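Local coordinates for insecticidal crystal protein Cry7Cal (Bacillus thuringiensis, PDB 5ZI1) that is an insecticidal crystal toxin active against locusts, probably acting, as delta endotoxins do, by receptor binding and pore formation in gut membranes, at residues V301-V305 and T337-L343; A33-I37 and L97-Q101. One frame throughout, in Å; residues are numbered along the deposited sequence.

The two contacts lie in different domains of a three-domain delta endotoxin, on opposite sides of the chain's centre, and their nearest atoms are about 45 Å apart. Interaction 2 comes first along the chain. It packs helix 33-47 against helix 73-101 in the N-terminal helical domain and is largely buried. Interaction 1 sits at the surface of the second, beta-sheet domain, where the loop between strands 331-336 and 343-348 meets strand 294-306. Its chemistry is mainly backbone hydrogen bonding, with a bulge, a turn and a bridging water. Interaction 2 has no hydrogen bond between its segments and rests mostly on apolar packing, with the Q101 side chain taking part.

Interaction 1 of 2, residues V301-V305 and T337-L343; sequences VRARV and TSSGSTL
A classic beta bulge starts the edge strand of a four-stranded antiparallel sheet in the second domain. In segment 301-305 of strand 294-306, A303 forms an antiparallel hydrogen-bonded pair with L343 (CA-CA 5.0 Å). A303 N donates to L343 O at 3.0 Å. A303 O accepts T342 N at 3.1 Å and, weakly, L343 N at 3.0 Å. Before the bulge, S338 to S341 form a type II turn with G340 at phi 81°. S341 takes chi1 p, so its OG reaches S338 O at 2.6 Å. T337, chi1 t, makes an ST turn: its OG1 accepts S339 N at 3.0 Å.

R302 CB is 3.7 Å from S341 CB, and chi1 m puts CG 3.9 Å from S338 CB; the guanidinium then turns off. R304 CB lies 3.4 Å from G340 O. L343 (m, t) sets CD1 4.0 Å from V305 CG2. T342, chi1 p, shares a water with V305: the water lies 2.6 Å from T342 OG1 and accepts V305 N at 2.9 Å.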
loop_
_atom_site.group_PDB
_atom_site.type_symbol
_atom_site.label_atom_id
_atom_site.label_comp_id
_atom_site.label_asym_id
_atom_site.label_seq_id
_atom_site.Cartn_x
_atom_site.Cartn_y
_atom_site.Cartn_z
ATOM N N VAL A 301 -8.828 23.263 -12.355
ATOM C CA VAL A 301 -10.225 23.324 -11.947
ATOM C C VAL A 301 -10.908 24.436 -12.730
ATOM O O VAL A 301 -10.346 25.523 -12.896
ATOM C CB VAL A 301 -10.362 23.545 -10.426
ATOM C CG1 VAL A 301 -11.796 23.929 -10.049
ATOM C CG2 VAL A 301 -9.938 22.311 -9.683
ATOM N N ARG A 302 -12.104 24.148 -13.241
ATOM C CA ARG A 302 -12.985 25.148 -13.829
ATOM C C ARG A 302 -14.240 25.249 -12.980
ATOM O O ARG A 302 -14.828 24.221 -12.607
ATOM C CB ARG A 302 -13.385 24.808 -15.263
ATOM C CG ARG A 302 -12.247 24.750 -16.230
ATOM C CD ARG A 302 -11.450 26.013 -16.245
ATOM N NE ARG A 302 -11.081 26.341 -17.617
ATOM C CZ ARG A 302 -9.848 26.254 -18.106
ATOM N NH1 ARG A 302 -8.842 25.870 -17.326
ATOM N NH2 ARG A 302 -9.619 26.563 -19.378
ATOM N N ALA A 303 -14.671 26.484 -12.707
ATOM C CA ALA A 303 -15.788 26.692 -11.809
ATOM C C ALA A 303 -16.613 27.878 -12.285
ATOM O O ALA A 303 -16.142 28.732 -13.045
ATOM C CB ALA A 303 -15.307 26.900 -10.373
ATOM N N ARG A 304 -17.869 27.910 -11.838
ATOM C CA ARG A 304 -18.770 29.004 -12.162
ATOM C C ARG A 304 -19.554 29.347 -10.910
ATOM O O ARG A 304 -19.632 28.552 -9.972
ATOM C CB ARG A 304 -19.718 28.657 -13.318
ATOM C CG ARG A 304 -20.815 27.678 -12.949
ATOM C CD ARG A 304 -21.657 27.334 -14.164
ATOM N NE ARG A 304 -22.529 26.200 -13.889
ATOM C CZ ARG A 304 -23.828 26.286 -13.629
ATOM N NH1 ARG A 304 -24.521 25.183 -13.374
ATOM N NH2 ARG A 304 -24.434 27.464 -13.627
ATOM N N VAL A 305 -20.120 30.553 -10.908
ATOM C CA VAL A 305 -20.856 31.121 -9.782
ATOM C C VAL A 305 -22.342 30.946 -10.027
ATOM O O VAL A 305 -22.838 31.199 -11.131
ATOM C CB VAL A 305 -20.508 32.615 -9.603
ATOM C CG1 VAL A 305 -21.224 33.196 -8.397
ATOM C CG2 VAL A 305 -19.002 32.806 -9.479
ATOM N N THR A 337 -16.747 19.620 -17.655
ATOM C CA THR A 337 -16.594 20.482 -18.820
ATOM C C THR A 337 -16.117 21.849 -18.363
ATOM O O THR A 337 -16.154 22.179 -17.174
ATOM C CB THR A 337 -17.906 20.611 -19.607
ATOM O OG1 THR A 337 -17.746 21.567 -20.667
ATOM C CG2 THR A 337 -19.059 21.039 -18.678
ATOM N N SER A 338 -15.662 22.642 -19.328
ATOM C CA SER A 338 -15.308 24.032 -19.082
ATOM C C SER A 338 -16.359 25.006 -19.599
ATOM O O SER A 338 -16.303 26.191 -19.260
ATOM C CB SER A 338 -13.952 24.356 -19.719
ATOM O OG SER A 338 -14.022 24.185 -21.117
ATOM N N SER A 339 -17.307 24.535 -20.403
ATOM C CA SER A 339 -18.379 25.393 -20.880
ATOM C C SER A 339 -19.121 26.027 -19.711
ATOM O O SER A 339 -19.498 25.342 -18.758
ATOM C CB SER A 339 -19.350 24.585 -21.737
ATOM O OG SER A 339 -20.487 25.371 -22.054
ATOM N N GLY A 340 -19.332 27.344 -19.793
ATOM C CA GLY A 340 -20.020 28.081 -18.754
ATOM C C GLY A 340 -19.166 28.442 -17.561
ATOM O O GLY A 340 -19.654 29.124 -16.645
ATOM N N SER A 341 -17.910 28.008 -17.529
ATOM C CA SER A 341 -17.031 28.361 -16.431
ATOM C C SER A 341 -16.505 29.775 -16.628
ATOM O O SER A 341 -16.211 30.195 -17.748
ATOM C CB SER A 341 -15.860 27.391 -16.348
ATOM O OG SER A 341 -15.040 27.534 -17.494
ATOM N N THR A 342 -16.382 30.500 -15.522
ATOM C CA THR A 342 -15.801 31.839 -15.494
ATOM C C THR A 342 -14.575 31.891 -14.595
ATOM O O THR A 342 -13.987 32.969 -14.420
ATOM C CB THR A 342 -16.835 32.869 -15.002
ATOM O OG1 THR A 342 -17.290 32.492 -13.697
ATOM C CG2 THR A 342 -18.033 32.929 -15.930
ATOM N N LEU A 343 -14.190 30.756 -14.001
ATOM C CA LEU A 343 -13.112 30.688 -13.028
ATOM C C LEU A 343 -12.256 29.474 -13.339
ATOM O O LEU A 343 -12.746 28.466 -13.861
ATOM C CB LEU A 343 -13.629 30.602 -11.586
ATOM C CG LEU A 343 -14.686 31.619 -11.140
ATOM C CD1 LEU A 343 -15.440 31.125 -9.903
ATOM C CD2 LEU A 343 -14.068 33.001 -10.885
HETATM O O HOH W 1 -19.792 32.316 -13.197
#

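Interaction 2 of 2, residues A33-I37 and L97-Q101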
loop_
_atom_site.group_PDB
_atom_site.type_symbol
_atom_site.label_atom_id
_atom_site.label_comp_id
_atom_site.label_asym_id
_atom_site.label_seq_id
_atom_site.Cartn_x
_atom_site.Cartn_y
_atom_site.Cartn_z
ATOM N N ALA A 33 22.319 -8.936 14.681
ATOM C CA ALA A 33 21.658 -9.108 15.969
ATOM C C ALA A 33 21.421 -7.765 16.643
ATOM O O ALA A 33 20.371 -7.556 17.260
ATOM C CB ALA A 33 22.471 -10.038 16.873
ATOM N N GLY A 34 22.374 -6.836 16.515
ATOM C CA GLY A 34 22.219 -5.532 17.143
ATOM C C GLY A 34 21.061 -4.743 16.563
ATOM O O GLY A 34 20.246 -4.174 17.295
ATOM N N GLY A 35 20.970 -4.700 15.234
ATOM C CA GLY A 35 19.832 -4.044 14.614
ATOM C C GLY A 35 18.526 -4.759 14.898
ATOM O O GLY A 35 17.503 -4.118 15.153
ATOM N N ILE A 36 18.536 -6.099 14.846
ATOM C CA ILE A 36 17.342 -6.875 15.187
ATOM C C ILE A 36 16.846 -6.502 16.579
ATOM O O ILE A 36 15.638 -6.384 16.813
ATOM C CB ILE A 36 17.634 -8.383 15.073
ATOM C CG1 ILE A 36 17.619 -8.844 13.609
ATOM C CG2 ILE A 36 16.635 -9.189 15.874
ATOM C CD1 ILE A 36 16.283 -9.318 13.101
ATOM N N ILE A 37 17.774 -6.294 17.519
ATOM C CA ILE A 37 17.387 -5.906 18.871
ATOM C C ILE A 37 16.737 -4.530 18.864
ATOM O O ILE A 37 15.729 -4.300 19.542
ATOM C CB ILE A 37 18.603 -5.955 19.815
ATOM C CG1 ILE A 37 18.978 -7.410 20.131
ATOM C CG2 ILE A 37 18.317 -5.177 21.102
ATOM C CD1 ILE A 37 20.326 -7.561 20.815
ATOM N N LEU A 97 18.002 -12.380 23.752
ATOM C CA LEU A 97 18.793 -12.120 22.553
ATOM C C LEU A 97 19.896 -11.104 22.835
ATOM O O LEU A 97 21.003 -11.211 22.301
ATOM C CB LEU A 97 17.887 -11.642 21.422
ATOM C CG LEU A 97 18.551 -11.572 20.046
ATOM C CD1 LEU A 97 19.229 -12.900 19.702
ATOM C CD2 LEU A 97 17.514 -11.205 18.995
ATOM N N GLU A 98 19.615 -10.125 23.695
ATOM C CA GLU A 98 20.614 -9.111 24.004
ATOM C C GLU A 98 21.719 -9.680 24.883
ATOM O O GLU A 98 22.904 -9.435 24.630
ATOM C CB GLU A 98 19.947 -7.915 24.675
ATOM C CG GLU A 98 20.783 -6.657 24.637
ATOM C CD GLU A 98 19.964 -5.421 24.965
ATOM O OE1 GLU A 98 20.500 -4.307 24.796
ATOM O OE2 GLU A 98 18.783 -5.575 25.380
ATOM N N ALA A 99 21.351 -10.445 25.913
ATOM C CA ALA A 99 22.352 -11.067 26.776
ATOM C C ALA A 99 23.281 -11.977 25.985
ATOM O O ALA A 99 24.480 -12.048 26.269
ATOM C CB ALA A 99 21.677 -11.853 27.899
ATOM N N TRP A 100 22.749 -12.685 24.991
ATOM C CA TRP A 100 23.599 -13.582 24.218
ATOM C C TRP A 100 24.497 -12.795 23.274
ATOM O O TRP A 100 25.690 -13.099 23.132
ATOM C CB TRP A 100 22.747 -14.589 23.436
ATOM C CG TRP A 100 23.503 -15.188 22.273
ATOM C CD1 TRP A 100 24.491 -16.126 22.331
ATOM C CD2 TRP A 100 23.339 -14.865 20.887
ATOM N NE1 TRP A 100 24.949 -16.411 21.065
ATOM C CE2 TRP A 100 24.260 -15.645 20.163
ATOM C CE3 TRP A 100 22.501 -13.994 20.188
ATOM C CZ2 TRP A 100 24.365 -15.575 18.778
ATOM C CZ3 TRP A 100 22.610 -13.930 18.811
ATOM C CH2 TRP A 100 23.534 -14.714 18.123
ATOM N N GLN A 101 23.934 -11.782 22.622
ATOM C CA GLN A 101 24.698 -10.973 21.680
ATOM C C GLN A 101 25.906 -10.315 22.346
ATOM O O GLN A 101 26.962 -10.174 21.721
ATOM C CB GLN A 101 23.763 -9.934 21.057
ATOM C CG GLN A 101 24.424 -8.660 20.617
ATOM C CD GLN A 101 25.024 -8.773 19.240
ATOM O OE1 GLN A 101 25.471 -9.855 18.822
ATOM N NE2 GLN A 101 25.026 -7.656 18.507
#
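This is near-antiparallel helix-helix packing in the N-terminal helical bundle, the domain linked to pore formation in this toxin family. The start of helix 33-47 meets the C-terminal end of helix 73-101. The short axes cross at -156° and approach to 10.2 Å. A33 lies opposite Q101 (CA-CA 6.7 Å) and I37 opposite E98 (CA-CA 6.9 Å).

Apolar packing dominates. I37 points toward the other helix and extends along it. Its CD1 is 3.6 Å from E98 CA and 4.2 Å from Q101 CB, while its CG1 is 4.2 Å from L97 CG. I36 CG2 touches L97 CD2 at 3.8 Å. The end of I36 leads away from this helix, and the residue also packs on F153 and N157 of helix 141-165. A33 CB lies 4.4 Å from W100 CZ3. The W100 ring itself meets W165 edge-to-face, so this corner is tied into the bundle.

Polar groups add no hydrogen bond between the segments. E98 lends aliphatic surface: its CB is 3.9 Å from I37 CD1. The Q101 amide lies beside the first turn of helix 33-47, and its OE1 accepts a hydrogen bond from R104. G34 N and Q101 NE2 are 3.4 Å apart but both are donors. Next to them, A33 CB sits 3.6 Å from Q101 OE1.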